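PDB 6N44: galectin from Ovis aries, which probably binds carbohydrates such as beta-galactosides through a single galectin domain, and in sheep has an anti-parasitic activity that depends on its oligomeric assembly. Local coordinates for residues A26-P31 against G129-T134; N35-V40 against W57-I62. All coordinates share one frame; numbering follows the deposited sequence.

Contact 1 of 2, residues A26-P31 against G129-T134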
# COMPACT_ATOMS: atom_id res chain seq x y z
N ALA A 26 3.23 6.89 -15.25
CA ALA A 26 3.70 6.78 -16.62
C ALA A 26 2.69 7.40 -17.57
O ALA A 26 1.60 7.83 -17.17
CB ALA A 26 3.96 5.31 -16.99
N ASN A 27 3.05 7.43 -18.86
CA ASN A 27 2.19 7.95 -19.91
C ASN A 27 2.44 7.15 -21.18
O ASN A 27 3.60 6.93 -21.55
CB ASN A 27 2.48 9.43 -20.17
CG ASN A 27 1.42 10.09 -21.02
OD1 ASN A 27 0.57 9.42 -21.63
ND2 ASN A 27 1.46 11.42 -21.07
N LEU A 28 1.37 6.73 -21.85
CA LEU A 28 1.51 5.95 -23.08
C LEU A 28 1.98 6.83 -24.24
O LEU A 28 1.50 7.96 -24.41
CB LEU A 28 0.19 5.28 -23.46
CG LEU A 28 -0.38 4.28 -22.46
CD1 LEU A 28 -1.86 4.11 -22.73
CD2 LEU A 28 0.35 2.94 -22.57
N LEU A 29 2.91 6.30 -25.02
CA LEU A 29 3.43 6.92 -26.23
C LEU A 29 2.48 6.70 -27.41
O LEU A 29 1.47 6.00 -27.31
CB LEU A 29 4.81 6.36 -26.57
CG LEU A 29 6.00 6.70 -25.66
CD1 LEU A 29 7.24 5.89 -25.98
CD2 LEU A 29 6.31 8.18 -25.73
N SER A 30 2.85 7.27 -28.55
CA SER A 30 2.18 7.04 -29.83
C SER A 30 3.18 6.39 -30.77
O SER A 30 3.72 7.05 -31.67
CB SER A 30 1.65 8.34 -30.42
OG SER A 30 0.71 8.94 -29.56
N PRO A 31 3.47 5.10 -30.60
CA PRO A 31 4.47 4.47 -31.45
C PRO A 31 4.01 4.39 -32.90
O PRO A 31 2.81 4.29 -33.20
CB PRO A 31 4.64 3.07 -30.84
CG PRO A 31 3.36 2.82 -30.15
CD PRO A 31 2.90 4.16 -29.63
N GLY A 129 7.15 -1.08 -21.77
CA GLY A 129 6.12 -0.89 -22.76
C GLY A 129 6.38 0.37 -23.58
O GLY A 129 7.43 1.00 -23.51
N ASP A 130 5.38 0.73 -24.38
CA ASP A 130 5.43 1.99 -25.14
C ASP A 130 5.01 3.14 -24.22
O ASP A 130 3.92 3.71 -24.34
CB ASP A 130 4.55 1.87 -26.37
CG ASP A 130 4.90 0.65 -27.18
OD1 ASP A 130 5.99 0.67 -27.79
OD2 ASP A 130 4.11 -0.32 -27.17
N ILE A 131 5.90 3.48 -23.29
CA ILE A 131 5.57 4.41 -22.23
C ILE A 131 6.75 5.33 -21.94
O ILE A 131 7.91 4.98 -22.16
CB ILE A 131 5.16 3.67 -20.92
CG1 ILE A 131 6.29 2.76 -20.44
CG2 ILE A 131 3.90 2.84 -21.13
CD1 ILE A 131 6.03 2.13 -19.07
N VAL A 132 6.43 6.52 -21.44
CA VAL A 132 7.38 7.32 -20.69
C VAL A 132 7.11 7.07 -19.21
O VAL A 132 6.01 7.35 -18.71
CB VAL A 132 7.29 8.82 -21.03
CG1 VAL A 132 8.29 9.61 -20.17
CG2 VAL A 132 7.59 9.04 -22.52
N LEU A 133 8.10 6.49 -18.53
CA LEU A 133 7.97 6.08 -17.13
C LEU A 133 8.62 7.15 -16.27
O LEU A 133 9.82 7.42 -16.41
CB LEU A 133 8.64 4.73 -16.91
CG LEU A 133 8.67 4.19 -15.48
CD1 LEU A 133 7.27 3.82 -15.01
CD2 LEU A 133 9.59 2.98 -15.39
N THR A 134 7.84 7.78 -15.38
CA THR A 134 8.41 8.85 -14.58
C THR A 134 8.78 8.44 -13.16
O THR A 134 9.77 8.95 -12.63
CB THR A 134 7.48 10.08 -14.53
OG1 THR A 134 6.22 9.74 -13.93
CG2 THR A 134 7.23 10.61 -15.92

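Contact 2 of 2, residues N35-V40 against W57-I62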
# COMPACT_ATOMS: atom_id res chain seq x y z
N ASN A 35 -0.54 0.21 -31.59
CA ASN A 35 -1.09 0.73 -30.35
C ASN A 35 -0.10 0.50 -29.22
O ASN A 35 0.47 -0.59 -29.12
CB ASN A 35 -2.42 0.07 -30.02
CG ASN A 35 -3.48 0.35 -31.06
OD1 ASN A 35 -4.20 -0.55 -31.50
ND2 ASN A 35 -3.59 1.61 -31.47
N PRO A 36 0.12 1.49 -28.36
CA PRO A 36 1.07 1.34 -27.25
C PRO A 36 0.66 0.23 -26.27
O PRO A 36 -0.52 0.05 -25.97
CB PRO A 36 1.04 2.71 -26.57
CG PRO A 36 -0.37 3.23 -26.88
CD PRO A 36 -0.59 2.78 -28.31
N GLU A 37 1.65 -0.50 -25.76
CA GLU A 37 1.43 -1.55 -24.78
C GLU A 37 2.08 -1.17 -23.46
O GLU A 37 3.05 -0.40 -23.42
CB GLU A 37 2.04 -2.88 -25.25
CG GLU A 37 1.81 -3.20 -26.70
CD GLU A 37 2.16 -4.64 -27.09
OE1 GLU A 37 2.82 -5.34 -26.28
OE2 GLU A 37 1.77 -5.07 -28.20
N LEU A 38 1.54 -1.72 -22.38
CA LEU A 38 2.10 -1.60 -21.05
C LEU A 38 2.20 -3.00 -20.45
O LEU A 38 1.27 -3.80 -20.58
CB LEU A 38 1.21 -0.70 -20.17
CG LEU A 38 1.42 -0.75 -18.66
CD1 LEU A 38 2.84 -0.28 -18.30
CD2 LEU A 38 0.37 0.11 -17.98
N GLN A 39 3.33 -3.31 -19.82
CA GLN A 39 3.53 -4.64 -19.27
C GLN A 39 4.27 -4.57 -17.94
O GLN A 39 5.34 -3.96 -17.87
CB GLN A 39 4.31 -5.54 -20.24
CG GLN A 39 4.47 -6.95 -19.70
CD GLN A 39 5.04 -7.87 -20.74
OE1 GLN A 39 4.33 -8.30 -21.64
NE2 GLN A 39 6.33 -8.14 -20.64
N VAL A 40 3.70 -5.18 -16.90
CA VAL A 40 4.32 -5.21 -15.57
C VAL A 40 4.46 -6.66 -15.13
O VAL A 40 3.47 -7.38 -15.03
CB VAL A 40 3.52 -4.41 -14.52
CG1 VAL A 40 4.23 -4.48 -13.16
CG2 VAL A 40 3.34 -2.96 -14.95
N TRP A 57 -0.72 -6.99 -18.38
CA TRP A 57 -0.50 -6.55 -19.75
C TRP A 57 -1.68 -5.73 -20.21
O TRP A 57 -2.83 -6.12 -20.00
CB TRP A 57 -0.30 -7.75 -20.68
CG TRP A 57 -0.10 -7.39 -22.14
CD1 TRP A 57 1.08 -7.12 -22.76
CD2 TRP A 57 -1.12 -7.27 -23.14
NE1 TRP A 57 0.87 -6.84 -24.09
CE2 TRP A 57 -0.48 -6.91 -24.35
CE3 TRP A 57 -2.51 -7.41 -23.13
CZ2 TRP A 57 -1.18 -6.73 -25.54
CZ3 TRP A 57 -3.21 -7.21 -24.32
CH2 TRP A 57 -2.54 -6.88 -25.51
N TYR A 58 -1.41 -4.59 -20.81
CA TYR A 58 -2.48 -3.71 -21.26
C TYR A 58 -2.17 -3.23 -22.66
O TYR A 58 -1.03 -2.86 -22.96
CB TYR A 58 -2.68 -2.47 -20.36
CG TYR A 58 -3.60 -1.47 -21.05
CD1 TYR A 58 -4.97 -1.64 -21.00
CD2 TYR A 58 -3.09 -0.42 -21.80
CE1 TYR A 58 -5.82 -0.76 -21.66
CE2 TYR A 58 -3.93 0.46 -22.46
CZ TYR A 58 -5.29 0.29 -22.39
OH TYR A 58 -6.14 1.16 -23.05
N CYS A 59 -3.19 -3.22 -23.51
CA CYS A 59 -3.08 -2.58 -24.81
C CYS A 59 -4.48 -2.37 -25.35
O CYS A 59 -5.30 -3.29 -25.32
CB CYS A 59 -2.25 -3.43 -25.78
SG CYS A 59 -2.01 -2.67 -27.41
N ASP A 60 -4.76 -1.14 -25.79
CA ASP A 60 -5.95 -0.83 -26.58
C ASP A 60 -7.24 -1.32 -25.92
O ASP A 60 -8.01 -2.10 -26.50
CB ASP A 60 -5.80 -1.40 -27.99
CG ASP A 60 -6.92 -0.97 -28.92
OD1 ASP A 60 -7.33 -1.77 -29.78
OD2 ASP A 60 -7.39 0.18 -28.77
N GLY A 61 -7.45 -0.88 -24.68
CA GLY A 61 -8.66 -1.17 -23.94
C GLY A 61 -8.75 -2.54 -23.30
O GLY A 61 -9.80 -2.87 -22.73
N ILE A 62 -7.69 -3.35 -23.34
CA ILE A 62 -7.76 -4.74 -22.91
C ILE A 62 -6.65 -5.02 -21.90
O ILE A 62 -5.48 -4.71 -22.15
CB ILE A 62 -7.66 -5.69 -24.12
CG1 ILE A 62 -8.89 -5.52 -25.01
CG2 ILE A 62 -7.50 -7.13 -23.67
CD1 ILE A 62 -8.92 -6.48 -26.15
O HOH W 1 -2.95 0.97 -26.29

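Contact 1 of 2, residues A26-P31 against G129-T134
In the five-stranded sheet of the galectin beta sandwich, the end of strand 19-28 runs antiparallel to the start of strand 131-138, an outermost strand of that sheet within this chain, and Asn-27 and Val-132 form the hydrogen-bonded pair between them. Val-132 N gives its hydrogen to Asn-27 O at 2.9 Å, while Asn-27 N reaches back to Val-132 O over a more bent bond, 141° at the hydrogen. Ala-26 with Leu-133 and Leu-28 with Ile-131 are the non-hydrogen-bonded pairs on either side. Their side chains share one face of the sheet, where Phe-90 of strand 90-97 touches both Ala-26 and Leu-28. On that face CD2 of Leu-28 meets CG2 of Ile-131 at 3.8 Å, and Ala-26 CB rests against Leu-133 CD1 at 4.1 Å. The pairing outlasts the strand: Leu-29 N bonds almost straight (177°) to Asp-130 O. Asp-130 is the centre of an inverse gamma turn, and its OD2 accepts a hydrogen bond from Glu-37 N. The side chains of Pro-31 and Asp-130 cross at about a right angle, with Pro-31 CG 4.0 Å from Asp-130 CG. On the face shared by Asn-27 and Val-132, CG2 of Val-132 stands anti to the carbonyl carbon, beside the backbone N, and CD2 of the exposed Leu-29 touches it at 3.6 Å.

Contact 2 of 2, residues N35-V40 against W57-I62
Leu-38 and Tyr-58 make the close part of this contact, a hydrogen-bonded antiparallel pair in the hairpin of strands 37-43 and 52-59. Leu-38 N bonds to Tyr-58 O at 2.9 Å and Tyr-58 N returns to Leu-38 O at 2.8 Å. The two side chains, in contact at their CB atoms, point into the buried interior, where Phe-84 touches both and Phe-90 and Leu-92 of strand 90-97 meet Leu-38. The opposite face, with Glu-37, Gln-39, Trp-57 and Cys-59, is less buried and more polar. Trp-57 CG stands anti to the backbone N, beside the carbonyl carbon (chi1 178°), and chi2 of 89° turns the ring. The indole presents its edge to the carboxylate of Glu-37 and the amide oxygen of Gln-39. NE1 donates to Glu-37 OE1 at 3.3 Å; the oxygen lies near the ring plane, yet the donor sits above the carboxylate, whose plane is turned 83° from the indole. Farther along that edge, Gln-39 OE1 lies 3.6 Å from Trp-57 CD1. Toward the exposed end the strands part: one water donates to Pro-36 O and accepts from Asp-60 N, bridging the backbones. Here Asn-35 OD1 comes no nearer than 3.8 Å to Asp-60 OD1. Residues 59-62 form a type I' turn, with Gly-61 N bonded to Tyr-58 OH. The Gln-39 side chain lies beside that of Arg-55, and the Trp-57 side chain is about 7 Å from that of Glu-76, both galactose-binding residues, placing this polar face at the carbohydrate-binding side of the galectin sandwich.

How the contacts relate
The centres of the two contacts lie about 10 Å apart, one in each sheet of the galectin sandwich: contact 1 in the five-stranded sheet, contact 2 in the six-stranded one that carries the galactose-binding residues. Along the chain the order is 26-31, 35-40, 57-62, 129-134, so both partners of contact 2 fall between those of contact 1. Strands 19-28 and 37-43 follow each other, and the chain changes sheets between them. Direct contact occurs where Asp-130 N probably hydrogen-bonds to Glu-37 O and Pro-31 CD packs on Pro-36 CB. At this end of the sandwich the two sheets are thus joined through backbone, the Asp-130 carboxylate and proline rings.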